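Local coordinates for cupin 2 conserved barrel domain protein (Planctomyces limnophilus, PDB 4H7L) that is of unknown function but folds as a cupin barrel and binds a copper ion, at residues His50-Thr55 / Ala110-Ile115. Residues are numbered along the deposited sequence; the frame is centred on the assembly and turned at random.
Sequences HYTQIT and ATIINI
From His50-Asn114 to Ile54-Ala110, strands 48-54 and 110-117 pair antiparallel as neighbours in the larger sheet of the barrel, close to the centre of the chain. His50, Thr52 and Ile54 form the hydrogen-bonded pairs with Asn114, Ile112 and Ala110; Thr52 N reaches Ile112 O at 2.9 Å in an almost straight bond (178°), and Ile112 N returns one to Thr52 O. Side chains of these three pairs share the face turned to the barrel interior. There Ile54 CG1 packs on Ala110 CB at 4.0 Å, a methyl small enough to lie against the branched chain in the buried interior, while Thr52 CB meets Ile112 CG1 at 3.8 Å.

The pair is part of the double-stranded beta-helix of the cupins, whose interior holds the metal, here copper bound by His61, His63, Glu68 and His104. Asn114 belongs to the second shell: its ND2 donates to the ligand Glu68, and a neutral amide suits the place because its N-H can be given to the carboxylate. Beside it, the His50 ring lies with its plane 79° from the amide, and a water bonded to Thr52 OG1 at 2.8 Å also accepts a weak bond from Asn114 ND2.

On the other face, Thr111 uses both branches. Its CG2 touches Tyr51 CE1 at 3.4 Å, and its OG1 lies 2.8 Å from Gln53 OE1, with Asp74 a second acceptor for the same proton. Gln53 bends at chi2 (-70°), running alongside Thr111. An alanine in place of Gln53 removes the amide, and would probably leave the Thr111 hydroxyl with Asp74 alone of these two partners and open a gap beside Thr111 CG2. Tyr51 CD1 meets Ile113 CD1 at the ring edge, 3.9 Å away, and both residues also pack against the second subunit, on its Leu93 and Val71 respectively.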
# COMPACT_ATOMS: atom_id res chain seq x y z
N HIS B 50 -4.37 -4.68 3.08
CA HIS B 50 -4.35 -5.38 4.35
C HIS B 50 -3.31 -4.76 5.27
O HIS B 50 -2.23 -4.37 4.83
CB HIS B 50 -3.98 -6.85 4.15
CG HIS B 50 -4.85 -7.58 3.17
ND1 HIS B 50 -5.97 -7.02 2.60
CD2 HIS B 50 -4.76 -8.84 2.67
CE1 HIS B 50 -6.53 -7.90 1.79
NE2 HIS B 50 -5.82 -9.01 1.82
N TYR B 51 -3.64 -4.68 6.56
CA TYR B 51 -2.66 -4.34 7.58
C TYR B 51 -2.43 -5.62 8.38
O TYR B 51 -3.29 -6.06 9.14
CB TYR B 51 -3.19 -3.21 8.46
CG TYR B 51 -2.34 -2.89 9.67
CD1 TYR B 51 -1.08 -2.33 9.53
CD2 TYR B 51 -2.81 -3.13 10.94
CE1 TYR B 51 -0.31 -2.03 10.63
CE2 TYR B 51 -2.05 -2.83 12.05
CZ TYR B 51 -0.80 -2.28 11.89
OH TYR B 51 -0.04 -1.97 12.99
N THR B 52 -1.27 -6.23 8.18
CA THR B 52 -1.06 -7.61 8.57
C THR B 52 0.06 -7.78 9.59
O THR B 52 1.17 -7.28 9.41
CB THR B 52 -0.73 -8.48 7.34
OG1 THR B 52 -1.83 -8.45 6.43
CG2 THR B 52 -0.45 -9.92 7.75
N GLN B 53 -0.24 -8.52 10.65
CA GLN B 53 0.73 -8.84 11.68
C GLN B 53 1.29 -10.24 11.46
O GLN B 53 0.56 -11.23 11.55
CB GLN B 53 0.08 -8.77 13.07
CG GLN B 53 -0.49 -7.41 13.42
CD GLN B 53 0.59 -6.37 13.65
OE1 GLN B 53 1.77 -6.65 13.46
NE2 GLN B 53 0.19 -5.18 14.08
N ILE B 54 2.58 -10.33 11.17
CA ILE B 54 3.25 -11.62 11.05
C ILE B 54 3.71 -12.05 12.43
O ILE B 54 4.64 -11.47 13.00
CB ILE B 54 4.49 -11.55 10.13
CG1 ILE B 54 4.21 -10.69 8.89
CG2 ILE B 54 4.92 -12.96 9.73
CD1 ILE B 54 3.09 -11.22 8.02
N THR B 55 3.06 -13.07 12.98
CA THR B 55 3.36 -13.54 14.33
C THR B 55 3.88 -14.97 14.36
O THR B 55 4.53 -15.38 15.33
CB THR B 55 2.11 -13.46 15.22
OG1 THR B 55 1.00 -14.07 14.55
CG2 THR B 55 1.77 -12.01 15.54
N ALA B 110 6.91 -9.40 12.02
CA ALA B 110 6.88 -8.19 11.21
C ALA B 110 5.46 -7.62 11.10
O ALA B 110 4.48 -8.32 11.34
CB ALA B 110 7.42 -8.48 9.81
N THR B 111 5.38 -6.34 10.76
CA THR B 111 4.11 -5.69 10.47
C THR B 111 4.18 -5.11 9.06
O THR B 111 5.12 -4.38 8.73
CB THR B 111 3.81 -4.55 11.45
OG1 THR B 111 3.91 -5.04 12.80
CG2 THR B 111 2.42 -3.99 11.21
N ILE B 112 3.20 -5.42 8.23
CA ILE B 112 3.24 -4.97 6.85
C ILE B 112 1.91 -4.42 6.36
O ILE B 112 0.85 -4.70 6.93
CB ILE B 112 3.66 -6.11 5.90
CG1 ILE B 112 2.59 -7.21 5.88
CG2 ILE B 112 5.00 -6.68 6.32
CD1 ILE B 112 2.52 -7.94 4.57
N ILE B 113 1.98 -3.60 5.31
CA ILE B 113 0.82 -3.27 4.51
C ILE B 113 0.88 -4.15 3.27
O ILE B 113 1.80 -4.02 2.47
CB ILE B 113 0.84 -1.81 4.03
CG1 ILE B 113 0.87 -0.84 5.21
CG2 ILE B 113 -0.36 -1.53 3.13
CD1 ILE B 113 -0.41 -0.79 5.99
N ASN B 114 -0.08 -5.04 3.11
CA ASN B 114 -0.12 -5.88 1.92
C ASN B 114 -1.12 -5.33 0.92
O ASN B 114 -2.32 -5.29 1.18
CB ASN B 114 -0.46 -7.32 2.29
CG ASN B 114 -0.45 -8.24 1.09
OD1 ASN B 114 0.01 -7.85 0.01
ND2 ASN B 114 -0.94 -9.46 1.27
N ILE B 115 -0.61 -4.89 -0.23
CA ILE B 115 -1.45 -4.35 -1.29
C ILE B 115 -1.66 -5.42 -2.35
O ILE B 115 -0.70 -5.88 -2.96
CB ILE B 115 -0.79 -3.11 -1.91
CG1 ILE B 115 -0.58 -2.03 -0.84
CG2 ILE B 115 -1.65 -2.56 -3.04
CD1 ILE B 115 0.54 -1.07 -1.15
O HOH W 1 -2.19 -10.19 4.25